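Local coordinates for type II secretion system protein L (Pseudomonas aeruginosa, PDB 6GHU) that forms part of the inner-membrane platform of the type II secretion system, recruiting XcpZ and linking the cytoplasmic energy-providing protein XcpR to the rest of the machinery, at residues G14-V19 with E46-R51; L35-P40 with A73-G78; P40-L45 with G62-D67. All coordinates share one frame; numbering follows the deposited sequence.

Contact 1 (G14-V19 with E46-R51); sequences GGEPTV and ERLRSR
The loop that leads from helix 3-14 into strand 20-27 of this ferredoxin-like domain is tied here to the flank of the other helix, 42-54, by one side-on salt bridge beside a small apolar contact. Residues E16 to V19 make a type I beta turn, closed by V19 N on E16 O, and the glutamate and the valine at its two ends both send their CB toward the helix. The E16 chain bends at chi2, which brings its carboxylate alongside R47. R47 leaves the helix with CG anti to the backbone N, runs out extended and turns at chi3 (68°). Its guanidinium then presents the NE edge: R47 NE donates to E16 OE1 over 2.7 Å, and R47 NH2 donates to E16 OE2 over 2.8 Å along a straighter path (165°). Both oxygens use their syn lone pairs, and the two planes are nearly coplanar, 21° apart, the geometry of a true two-pronged bridge. In the alpha-beta plait the two helices lie on one face of the sheet, and V19, the last loop residue before strand 20-27, faces helix 42-54. V19 CG1 meets L48 CD2 at 3.9 Å, two branched apolar side chains touching where L48 also reaches I13. R47 CG lies over one face of the R51 guanidinium, offset toward its rim. R51 NE, 4.9 Å from E16 OE1 and not in contact with it, brings a second positive charge that would be expected to support the ionised form of this buried carboxylate.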
loop_
_atom_site.group_PDB
_atom_site.type_symbol
_atom_site.label_atom_id
_atom_site.label_comp_id
_atom_site.label_asym_id
_atom_site.label_seq_id
_atom_site.Cartn_x
_atom_site.Cartn_y
_atom_site.Cartn_z
ATOM N N GLY A 14 -11.804 0.728 1.856
ATOM C CA GLY A 14 -12.718 -0.236 1.269
ATOM C C GLY A 14 -14.152 -0.068 1.722
ATOM O O GLY A 14 -15.069 -0.481 1.007
ATOM N N GLY A 15 -14.367 0.520 2.900
ATOM C CA GLY A 15 -15.708 0.840 3.350
ATOM C C GLY A 15 -16.325 2.035 2.657
ATOM O O GLY A 15 -17.509 2.309 2.874
ATOM N N GLU A 16 -15.551 2.758 1.844
ATOM C CA GLU A 16 -16.062 3.854 1.025
ATOM C C GLU A 16 -15.982 3.451 -0.442
ATOM O O GLU A 16 -15.021 3.807 -1.138
ATOM C CB GLU A 16 -15.278 5.140 1.282
ATOM C CG GLU A 16 -15.542 5.757 2.647
ATOM C CD GLU A 16 -16.921 6.385 2.764
ATOM O OE1 GLU A 16 -17.372 6.615 3.908
ATOM O OE2 GLU A 16 -17.554 6.650 1.719
ATOM N N PRO A 17 -16.976 2.728 -0.966
ATOM C CA PRO A 17 -16.834 2.147 -2.310
ATOM C C PRO A 17 -16.797 3.166 -3.436
ATOM O O PRO A 17 -16.398 2.800 -4.547
ATOM C CB PRO A 17 -18.071 1.244 -2.441
ATOM C CG PRO A 17 -18.725 1.227 -1.094
ATOM C CD PRO A 17 -18.308 2.471 -0.398
ATOM N N THR A 18 -17.220 4.412 -3.217
ATOM C CA THR A 18 -17.140 5.394 -4.292
ATOM C C THR A 18 -15.765 6.041 -4.392
ATOM O O THR A 18 -15.525 6.796 -5.337
ATOM C CB THR A 18 -18.199 6.490 -4.123
ATOM O OG1 THR A 18 -17.864 7.331 -3.014
ATOM C CG2 THR A 18 -19.585 5.882 -3.910
ATOM N N VAL A 19 -14.858 5.758 -3.458
ATOM C CA VAL A 19 -13.512 6.317 -3.486
ATOM C C VAL A 19 -12.624 5.408 -4.320
ATOM O O VAL A 19 -12.635 4.183 -4.154
ATOM C CB VAL A 19 -12.950 6.485 -2.063
ATOM C CG1 VAL A 19 -11.557 7.112 -2.107
ATOM C CG2 VAL A 19 -13.889 7.337 -1.224
ATOM N N GLU A 46 -14.178 13.895 3.040
ATOM C CA GLU A 46 -14.197 14.266 4.451
ATOM C C GLU A 46 -14.646 13.099 5.312
ATOM O O GLU A 46 -14.103 12.879 6.401
ATOM C CB GLU A 46 -15.111 15.475 4.663
ATOM C CG GLU A 46 -15.498 15.755 6.118
ATOM C CD GLU A 46 -14.304 15.884 7.056
ATOM O OE1 GLU A 46 -14.462 15.573 8.256
ATOM O OE2 GLU A 46 -13.215 16.299 6.604
ATOM N N ARG A 47 -15.634 12.336 4.841
ATOM C CA ARG A 47 -16.075 11.169 5.591
ATOM C C ARG A 47 -14.962 10.134 5.675
ATOM O O ARG A 47 -14.721 9.554 6.737
ATOM C CB ARG A 47 -17.323 10.572 4.942
ATOM C CG ARG A 47 -17.969 9.463 5.757
ATOM C CD ARG A 47 -19.341 9.116 5.219
ATOM N NE ARG A 47 -19.265 8.494 3.901
ATOM C CZ ARG A 47 -20.244 8.512 3.001
ATOM N NH1 ARG A 47 -21.384 9.136 3.263
ATOM N NH2 ARG A 47 -20.078 7.915 1.828
ATOM N N LEU A 48 -14.264 9.905 4.563
ATOM C CA LEU A 48 -13.141 8.978 4.560
ATOM C C LEU A 48 -12.037 9.429 5.512
ATOM O O LEU A 48 -11.461 8.610 6.235
ATOM C CB LEU A 48 -12.596 8.834 3.140
ATOM C CG LEU A 48 -11.284 8.053 3.027
ATOM C CD1 LEU A 48 -11.440 6.670 3.634
ATOM C CD2 LEU A 48 -10.849 7.952 1.584
ATOM N N ARG A 49 -11.707 10.722 5.513
ATOM C CA ARG A 49 -10.720 11.218 6.466
ATOM C C ARG A 49 -11.173 10.935 7.890
ATOM O O ARG A 49 -10.394 10.450 8.720
ATOM C CB ARG A 49 -10.494 12.717 6.271
ATOM C CG ARG A 49 -9.394 13.307 7.156
ATOM C CD ARG A 49 -9.701 14.741 7.563
ATOM N NE ARG A 49 -10.964 14.838 8.295
ATOM C CZ ARG A 49 -11.127 14.508 9.573
ATOM N NH1 ARG A 49 -10.107 14.049 10.286
ATOM N NH2 ARG A 49 -12.318 14.628 10.143
ATOM N N SER A 50 -12.439 11.236 8.185
ATOM C CA SER A 50 -12.982 11.012 9.520
ATOM C C SER A 50 -12.915 9.541 9.906
ATOM O O SER A 50 -12.577 9.209 11.047
ATOM C CB SER A 50 -14.428 11.513 9.581
ATOM O OG SER A 50 -14.931 11.449 10.901
ATOM N N ARG A 51 -13.222 8.646 8.966
ATOM C CA ARG A 51 -13.183 7.215 9.256
ATOM C C ARG A 51 -11.756 6.734 9.510
ATOM O O ARG A 51 -11.524 5.901 10.395
ATOM C CB ARG A 51 -13.799 6.427 8.101
ATOM C CG ARG A 51 -15.285 6.669 7.876
ATOM C CD ARG A 51 -16.095 6.373 9.109
ATOM N NE ARG A 51 -17.533 6.360 8.834
ATOM C CZ ARG A 51 -18.324 7.430 8.876
ATOM N NH1 ARG A 51 -17.831 8.626 9.175
ATOM N NH2 ARG A 51 -19.619 7.301 8.613
#

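Contact 2 (L35-P40 with A73-G78); sequences LQVRAP and ARLVIG
L35 O is gripped twice: one hydrogen bond from L75 N, 2.6 Å long and nearly straight, reaches it in the carbonyl plane, and R74 CA adds a CA-H...O contact to L35 O at 3.2 Å. L35 N returns the bond to L75 O, which is equally short at 2.6 Å. Two residues on, V37 and A73 form the next hydrogen-bonded pair, with V37 N meeting A73 O at 3.0 Å almost along the C=O axis. Between them Q36 faces R74 as a non-hydrogen-bonded pair. These bonds join strands 32-39 and 70-77, the two central, antiparallel strands of the ferredoxin-fold sheet, whose order is 1-2-4-3. L35, V37, A73 and L75 share the face that the helices cover, and apolar residues suit it: L35 CB packs on L75 CB, L35 CD1 touches I77 CD1 at 3.7 Å, and the methyl of A73 touches L45 of helix 42-54. On the opposite face Q36 and R74 are polar. Q36 folds back at chi2 (-76°), setting Q36 NE2 over the extended R74 chain, 3.6 Å from R74 CD; the amide and guanidinium planes are 52° apart, and a water accepts from both Q36 NE2 and R74 NE, each at 2.7 Å.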
loop_
_atom_site.group_PDB
_atom_site.type_symbol
_atom_site.label_atom_id
_atom_site.label_comp_id
_atom_site.label_asym_id
_atom_site.label_seq_id
_atom_site.Cartn_x
_atom_site.Cartn_y
_atom_site.Cartn_z
ATOM N N LEU A 35 -1.541 8.995 -0.743
ATOM C CA LEU A 35 -2.576 8.421 -1.591
ATOM C C LEU A 35 -3.215 9.516 -2.431
ATOM O O LEU A 35 -3.656 10.537 -1.893
ATOM C CB LEU A 35 -3.668 7.727 -0.760
ATOM C CG LEU A 35 -3.329 6.468 0.035
ATOM C CD1 LEU A 35 -2.692 6.816 1.368
ATOM C CD2 LEU A 35 -4.584 5.627 0.242
ATOM N N GLN A 36 -3.269 9.298 -3.743
ATOM C CA GLN A 36 -4.065 10.123 -4.645
ATOM C C GLN A 36 -5.422 9.454 -4.823
ATOM O O GLN A 36 -5.501 8.346 -5.366
ATOM C CB GLN A 36 -3.372 10.285 -5.996
ATOM C CG GLN A 36 -2.048 11.020 -5.942
ATOM C CD GLN A 36 -2.216 12.507 -5.779
ATOM O OE1 GLN A 36 -3.331 13.033 -5.844
ATOM N NE2 GLN A 36 -1.103 13.204 -5.575
ATOM N N VAL A 37 -6.483 10.120 -4.370
ATOM C CA VAL A 37 -7.817 9.536 -4.378
ATOM C C VAL A 37 -8.752 10.410 -5.199
ATOM O O VAL A 37 -8.527 11.607 -5.395
ATOM C CB VAL A 37 -8.379 9.342 -2.951
ATOM C CG1 VAL A 37 -7.491 8.409 -2.143
ATOM C CG2 VAL A 37 -8.533 10.683 -2.234
ATOM N N ARG A 38 -9.817 9.784 -5.688
ATOM C CA ARG A 38 -10.936 10.489 -6.288
ATOM C C ARG A 38 -12.222 9.991 -5.646
ATOM O O ARG A 38 -12.305 8.847 -5.191
ATOM C CB ARG A 38 -10.984 10.292 -7.814
ATOM C CG ARG A 38 -9.898 11.047 -8.556
ATOM C CD ARG A 38 -10.200 11.153 -10.044
ATOM N NE ARG A 38 -9.508 12.284 -10.666
ATOM C CZ ARG A 38 -8.289 12.232 -11.203
ATOM N NH1 ARG A 38 -7.597 11.098 -11.209
ATOM N NH2 ARG A 38 -7.758 13.325 -11.740
ATOM N N ALA A 39 -13.221 10.866 -5.600
ATOM C CA ALA A 39 -14.517 10.529 -5.033
ATOM C C ALA A 39 -15.567 11.390 -5.718
ATOM O O ALA A 39 -15.231 12.400 -6.345
ATOM C CB ALA A 39 -14.536 10.747 -3.513
ATOM N N PRO A 40 -16.844 11.014 -5.629
ATOM C CA PRO A 40 -17.872 11.840 -6.280
ATOM C C PRO A 40 -17.940 13.261 -5.743
ATOM O O PRO A 40 -18.332 14.168 -6.482
ATOM C CB PRO A 40 -19.175 11.068 -6.016
ATOM C CG PRO A 40 -18.854 10.060 -4.967
ATOM C CD PRO A 40 -17.399 9.757 -5.099
ATOM N N ALA A 73 -7.913 14.532 -4.447
ATOM C CA ALA A 73 -7.122 15.063 -3.349
ATOM C C ALA A 73 -6.010 14.075 -3.039
ATOM O O ALA A 73 -6.003 12.940 -3.523
ATOM C CB ALA A 73 -7.983 15.314 -2.111
ATOM N N ARG A 74 -5.066 14.527 -2.226
ATOM C CA ARG A 74 -3.973 13.700 -1.739
ATOM C C ARG A 74 -4.188 13.420 -0.260
ATOM O O ARG A 74 -4.409 14.349 0.525
ATOM C CB ARG A 74 -2.630 14.395 -1.974
ATOM C CG ARG A 74 -1.409 13.556 -1.659
ATOM C CD ARG A 74 -0.165 14.211 -2.253
ATOM N NE ARG A 74 1.064 13.502 -1.915
ATOM C CZ ARG A 74 1.775 13.719 -0.815
ATOM N NH1 ARG A 74 1.377 14.617 0.077
ATOM N NH2 ARG A 74 2.889 13.034 -0.609
ATOM N N LEU A 75 -4.154 12.143 0.109
ATOM C CA LEU A 75 -4.243 11.711 1.500
ATOM C C LEU A 75 -2.865 11.282 1.980
ATOM O O LEU A 75 -2.164 10.547 1.278
ATOM C CB LEU A 75 -5.215 10.539 1.658
ATOM C CG LEU A 75 -6.680 10.775 2.004
ATOM C CD1 LEU A 75 -7.393 9.433 2.056
ATOM C CD2 LEU A 75 -6.820 11.490 3.325
ATOM N N VAL A 76 -2.481 11.738 3.167
ATOM C CA VAL A 76 -1.247 11.312 3.822
ATOM C C VAL A 76 -1.637 10.583 5.101
ATOM O O VAL A 76 -2.340 11.146 5.950
ATOM C CB VAL A 76 -0.319 12.499 4.127
ATOM C CG1 VAL A 76 0.907 12.043 4.915
ATOM C CG2 VAL A 76 0.107 13.187 2.837
ATOM N N ILE A 77 -1.188 9.336 5.236
ATOM C CA ILE A 77 -1.492 8.504 6.396
ATOM C C ILE A 77 -0.183 8.111 7.069
ATOM O O ILE A 77 0.760 7.679 6.396
ATOM C CB ILE A 77 -2.292 7.250 6.006
ATOM C CG1 ILE A 77 -3.555 7.652 5.243
ATOM C CG2 ILE A 77 -2.641 6.450 7.257
ATOM C CD1 ILE A 77 -4.354 6.484 4.706
ATOM N N GLY A 78 -0.139 8.243 8.392
ATOM C CA GLY A 78 1.042 7.901 9.163
ATOM C C GLY A 78 1.861 9.128 9.505
ATOM O O GLY A 78 1.503 10.239 9.112
HETATM O O HOH W 1 1.145 12.307 -4.354
#

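Contact 3 (P40-L45 with G62-D67)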
loop_
_atom_site.group_PDB
_atom_site.type_symbol
_atom_site.label_atom_id
_atom_site.label_comp_id
_atom_site.label_asym_id
_atom_site.label_seq_id
_atom_site.Cartn_x
_atom_site.Cartn_y
_atom_site.Cartn_z
ATOM N N PRO A 40 -16.844 11.014 -5.629
ATOM C CA PRO A 40 -17.872 11.840 -6.280
ATOM C C PRO A 40 -17.940 13.261 -5.743
ATOM O O PRO A 40 -18.332 14.168 -6.482
ATOM C CB PRO A 40 -19.175 11.068 -6.016
ATOM C CG PRO A 40 -18.854 10.060 -4.967
ATOM C CD PRO A 40 -17.399 9.757 -5.099
ATOM N N GLY A 41 -17.572 13.486 -4.484
ATOM C CA GLY A 41 -17.718 14.810 -3.908
ATOM C C GLY A 41 -16.885 14.961 -2.656
ATOM O O GLY A 41 -16.360 13.992 -2.104
ATOM N N PHE A 42 -16.785 16.213 -2.203
ATOM C CA PHE A 42 -15.934 16.526 -1.063
ATOM C C PHE A 42 -16.427 15.850 0.211
ATOM O O PHE A 42 -15.616 15.476 1.066
ATOM C CB PHE A 42 -15.858 18.047 -0.872
ATOM C CG PHE A 42 -15.413 18.794 -2.100
ATOM C CD1 PHE A 42 -16.309 19.575 -2.814
ATOM C CD2 PHE A 42 -14.109 18.706 -2.550
ATOM C CE1 PHE A 42 -15.908 20.261 -3.946
ATOM C CE2 PHE A 42 -13.699 19.389 -3.690
ATOM C CZ PHE A 42 -14.597 20.167 -4.383
ATOM N N ASP A 43 -17.746 15.681 0.356
ATOM C CA ASP A 43 -18.285 15.050 1.558
ATOM C C ASP A 43 -17.775 13.624 1.713
ATOM O O ASP A 43 -17.627 13.133 2.839
ATOM C CB ASP A 43 -19.812 15.056 1.515
ATOM C CG ASP A 43 -20.369 14.262 0.344
ATOM O OD1 ASP A 43 -19.969 14.530 -0.809
ATOM O OD2 ASP A 43 -21.202 13.363 0.575
ATOM N N VAL A 44 -17.516 12.944 0.598
ATOM C CA VAL A 44 -16.998 11.584 0.652
ATOM C C VAL A 44 -15.542 11.586 1.104
ATOM O O VAL A 44 -15.113 10.706 1.858
ATOM C CB VAL A 44 -17.173 10.901 -0.718
ATOM C CG1 VAL A 44 -16.615 9.477 -0.693
ATOM C CG2 VAL A 44 -18.642 10.893 -1.119
ATOM N N LEU A 45 -14.758 12.570 0.654
ATOM C CA LEU A 45 -13.372 12.662 1.095
ATOM C C LEU A 45 -13.296 13.005 2.575
ATOM O O LEU A 45 -12.444 12.476 3.299
ATOM C CB LEU A 45 -12.617 13.707 0.273
ATOM C CG LEU A 45 -12.412 13.435 -1.215
ATOM C CD1 LEU A 45 -11.745 14.634 -1.868
ATOM C CD2 LEU A 45 -11.585 12.188 -1.424
ATOM N N GLY A 62 -5.295 16.541 1.839
ATOM C CA GLY A 62 -4.842 17.686 1.089
ATOM C C GLY A 62 -6.001 18.423 0.455
ATOM O O GLY A 62 -7.166 18.028 0.531
ATOM N N SER A 63 -5.658 19.527 -0.196
ATOM C CA SER A 63 -6.658 20.338 -0.871
ATOM C C SER A 63 -7.300 19.541 -1.995
ATOM O O SER A 63 -6.626 18.811 -2.726
ATOM C CB SER A 63 -6.011 21.610 -1.413
ATOM O OG SER A 63 -5.443 22.363 -0.356
ATOM N N ALA A 64 -8.615 19.679 -2.126
ATOM C CA ALA A 64 -9.388 18.939 -3.109
ATOM C C ALA A 64 -9.985 19.886 -4.142
ATOM O O ALA A 64 -10.296 21.043 -3.847
ATOM C CB ALA A 64 -10.506 18.138 -2.434
ATOM N N SER A 65 -10.152 19.378 -5.360
ATOM C CA SER A 65 -10.735 20.138 -6.450
ATOM C C SER A 65 -11.590 19.215 -7.301
ATOM O O SER A 65 -11.322 18.016 -7.404
ATOM C CB SER A 65 -9.647 20.791 -7.310
ATOM O OG SER A 65 -10.178 21.200 -8.555
ATOM N N ARG A 66 -12.617 19.785 -7.924
ATOM C CA ARG A 66 -13.506 19.031 -8.797
ATOM C C ARG A 66 -13.079 19.166 -10.251
ATOM O O ARG A 66 -12.683 20.247 -10.696
ATOM C CB ARG A 66 -14.954 19.499 -8.656
ATOM C CG ARG A 66 -15.877 18.814 -9.646
ATOM C CD ARG A 66 -17.325 19.086 -9.357
ATOM N NE ARG A 66 -17.767 18.533 -8.082
ATOM C CZ ARG A 66 -18.021 17.249 -7.868
ATOM N NH1 ARG A 66 -17.837 16.352 -8.833
ATOM N NH2 ARG A 66 -18.452 16.860 -6.677
ATOM N N ASP A 67 -13.174 18.058 -10.986
ATOM C CA ASP A 67 -13.028 18.044 -12.439
ATOM C C ASP A 67 -14.061 17.068 -12.982
ATOM O O ASP A 67 -13.930 15.854 -12.795
ATOM C CB ASP A 67 -11.616 17.641 -12.865
ATOM C CG ASP A 67 -10.636 18.800 -12.819
ATOM O OD1 ASP A 67 -10.868 19.811 -13.523
ATOM O OD2 ASP A 67 -9.636 18.703 -12.074
#
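F42 and R66 reach toward each other's segment from the two sides of this contact, where the first turn of helix 42-54 meets the edge strand 59-67 of the ferredoxin-like sheet. The phenyl ring of F42, with CG anti to the carbonyl carbon (chi1 -55°), turns its edge to the strand: A64 CB lies in the ring plane, 3.6 Å from F42 CD2, and the backbone N of S65 also lies at that edge, 3.9 Å from F42 CE2. A short methyl suits A64, whose CB meets the phenyl edge on one side and, roughly at right angles to that direction, the tip of L45, with L45 CD1 3.8 Å from A64 CB. L45 sits one turn further along the helix than G41, and both F42 and L45 also touch V71 of the neighbouring strand. R66 approaches the helix start instead. Its chain leaves the strand extended and bends at chi3 (-65°), which carries the guanidinium to the P40 carbonyl. G41, the N-cap residue, suits the spot because a side chain there would collide with D43 OD1; without one, G41 CA comes within 3.5 Å of R66 NH2. R66 NH1 makes a weak bond to P40 O, while R66 NH2 holds the same P40 O at 2.7 Å, nearly in the guanidinium plane and on a carbonyl lone pair, with a 157° angle at the hydrogen.

In the fold
From the N terminus, the chain passes helix 3-14 and enters the loop 14-19, which contact 1 joins to helix 42-54, closing a loop that holds strand 20-27 and strand 32-39. Contact 2 starts within that loop, at 35-40, and ends at 73-78, so contacts 1 and 2 cross. Contact 3, 40-45 with 62-67, lies within the span of contact 2, shares P40 with it and crosses contact 1. Contact 2 joins the central strands, contact 3 brings the start of helix 42-54 to the edge strand, and contact 1 joins that helix to the loop between helix 3-14 and strand 20-27. They meet where V44 touches T18 and V19, V37 touches L45, and A73 touches A64.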